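Side-chain contact in apoptosis regulator Bcl-2 homolog (PDB 5TZP), which inhibits apoptosis of the host cell by sequestering proapoptotic Bcl-2 proteins, among them BAX and BAK1: residues Y139-G142 with I143-Y146. Residues are numbered along the deposited sequence; the frame is centred on the assembly and turned at random.
With SO4 (sulfate ion), chain J.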
loop_
_atom_site.group_PDB
_atom_site.type_symbol
_atom_site.label_atom_id
_atom_site.label_comp_id
_atom_site.label_asym_id
_atom_site.label_seq_id
_atom_site.Cartn_x
_atom_site.Cartn_y
_atom_site.Cartn_z
ATOM N N TYR A 139 7.584 13.973 -0.324
ATOM C CA TYR A 139 6.893 12.974 0.473
ATOM C C TYR A 139 5.633 12.579 -0.284
ATOM O O TYR A 139 5.674 12.212 -1.468
ATOM C CB TYR A 139 6.687 13.495 1.911
ATOM C CG TYR A 139 7.930 14.046 2.518
ATOM C CD1 TYR A 139 8.884 13.212 3.084
ATOM C CD2 TYR A 139 8.236 15.357 2.384
ATOM C CE1 TYR A 139 10.048 13.740 3.646
ATOM C CE2 TYR A 139 9.403 15.873 2.916
ATOM C CZ TYR A 139 10.297 15.038 3.518
ATOM O OH TYR A 139 11.435 15.652 4.050
ATOM N N TRP A 140 4.464 12.638 0.340
ATOM C CA TRP A 140 3.219 12.178 -0.275
ATOM C C TRP A 140 2.698 13.166 -1.314
ATOM O O TRP A 140 1.833 12.778 -2.088
ATOM C CB TRP A 140 2.140 11.861 0.777
ATOM C CG TRP A 140 2.555 10.777 1.710
ATOM C CD1 TRP A 140 3.109 10.962 2.931
ATOM C CD2 TRP A 140 2.472 9.403 1.433
ATOM N NE1 TRP A 140 3.362 9.687 3.462
ATOM C CE2 TRP A 140 2.994 8.738 2.554
ATOM C CE3 TRP A 140 1.996 8.654 0.356
ATOM C CZ2 TRP A 140 3.027 7.323 2.629
ATOM C CZ3 TRP A 140 1.988 7.289 0.437
ATOM C CH2 TRP A 140 2.561 6.627 1.548
ATOM N N ASN A 141 3.266 14.374 -1.411
ATOM C CA ASN A 141 2.765 15.324 -2.395
ATOM C C ASN A 141 2.785 14.726 -3.784
ATOM O O ASN A 141 1.924 15.058 -4.621
ATOM C CB ASN A 141 3.595 16.624 -2.314
ATOM C CG ASN A 141 2.914 17.721 -3.032
ATOM O OD1 ASN A 141 3.261 18.034 -4.210
ATOM N ND2 ASN A 141 1.985 18.319 -2.386
ATOM N N GLY A 142 3.779 13.881 -4.095
ATOM C CA GLY A 142 3.878 13.362 -5.449
ATOM C C GLY A 142 2.715 12.483 -5.873
ATOM O O GLY A 142 2.487 12.329 -7.081
ATOM N N ILE A 143 1.941 11.977 -4.903
ATOM C CA ILE A 143 0.782 11.154 -5.218
ATOM C C ILE A 143 -0.328 11.977 -5.844
ATOM O O ILE A 143 -1.268 11.428 -6.422
ATOM C CB ILE A 143 0.281 10.409 -3.994
ATOM C CG1 ILE A 143 -0.413 9.112 -4.435
ATOM C CG2 ILE A 143 -0.670 11.271 -3.169
ATOM C CD1 ILE A 143 -0.788 8.208 -3.203
ATOM N N ARG A 144 -0.275 13.323 -5.704
ATOM C CA ARG A 144 -1.388 14.168 -6.133
ATOM C C ARG A 144 -1.624 14.136 -7.636
ATOM O O ARG A 144 -2.669 14.599 -8.105
ATOM C CB ARG A 144 -1.258 15.563 -5.584
ATOM C CG ARG A 144 -1.361 15.642 -4.098
ATOM C CD ARG A 144 -1.039 17.044 -3.638
ATOM N NE ARG A 144 -1.119 17.149 -2.180
ATOM C CZ ARG A 144 -1.160 18.282 -1.523
ATOM N NH1 ARG A 144 -1.141 19.455 -2.169
ATOM N NH2 ARG A 144 -1.249 18.360 -0.191
ATOM N N ILE A 145 -0.681 13.599 -8.408
ATOM C CA ILE A 145 -0.928 13.406 -9.831
ATOM C C ILE A 145 -2.075 12.456 -10.108
ATOM O O ILE A 145 -2.559 12.441 -11.244
ATOM C CB ILE A 145 0.362 12.999 -10.543
ATOM C CG1 ILE A 145 0.879 11.637 -10.116
ATOM C CG2 ILE A 145 1.422 14.135 -10.440
ATOM C CD1 ILE A 145 1.957 11.103 -11.009
ATOM N N TYR A 146 -2.475 11.691 -9.097
ATOM C CA TYR A 146 -3.637 10.821 -9.225
ATOM C C TYR A 146 -4.879 11.368 -8.618
ATOM O O TYR A 146 -5.889 10.633 -8.521
ATOM C CB TYR A 146 -3.334 9.462 -8.604
ATOM C CG TYR A 146 -2.190 8.749 -9.324
ATOM C CD1 TYR A 146 -2.139 8.757 -10.757
ATOM C CD2 TYR A 146 -1.155 8.317 -8.671
ATOM C CE1 TYR A 146 -1.053 8.134 -11.427
ATOM C CE2 TYR A 146 -0.121 7.697 -9.326
ATOM C CZ TYR A 146 -0.070 7.601 -10.626
ATOM O OH TYR A 146 1.078 6.978 -11.127
HETATM S S SO4 J . -0.983 21.973 0.766
HETATM O O1 SO4 J . -1.457 20.737 1.334
HETATM O O2 SO4 J . -2.018 23.043 0.989
HETATM O O3 SO4 J . 0.315 22.170 1.440
HETATM O O4 SO4 J . -0.770 21.952 -0.691
#
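Asn141 and Arg144, three residues apart on a short 3-10 helix (140-145), meet where the amide nitrogen of one lies over a face of the other's guanidinium group. Asn141 ND2 is 3.3 Å from Arg144 CZ, set off from the middle of the group, and the amide and guanidinium planes are 46° apart. Asn141 ND2 and the guanidinium nitrogens nearest it, NE and NH1 of Arg144, are all donors, so the two groups pack without a hydrogen bond. With CG anti to the carbonyl carbon (chi1 -65°) and an extended chain beyond it, Arg144 runs back past Asn141 O, which lies 3.4 Å from Arg144 CG. At the guanidinium edge a sulfate, probably from the crystallisation liquor, takes two nearly straight bonds, Arg144 NH1 to sulfate O4 (2.9 Å) and Arg144 NH2 to sulfate O1 (2.8 Å).

Beneath these side chains i to i+3 bonds join the backbone: Ile143 N to Trp140 O (2.9 Å) and Arg144 N to Asn141 O (3.0 Å). Ile143 CG2 also packs on Trp140 O at 3.1 Å. Asp42 forms a salt bridge with Arg144 NH2 and Ser45 OG accepts from Arg144 NE, fixing the group's rotation.

Just past the 3-10 helix, Tyr146 meets an aromatic side chain of the bound BH3 peptide edge-to-face. Following helix 115-136 of the helical Bcl-2 fold, the segment packs through Trp140 on helix 14-32, with NE1 bonded to Ile18 O, and through Ile143 on helices 43-68 and 88-105.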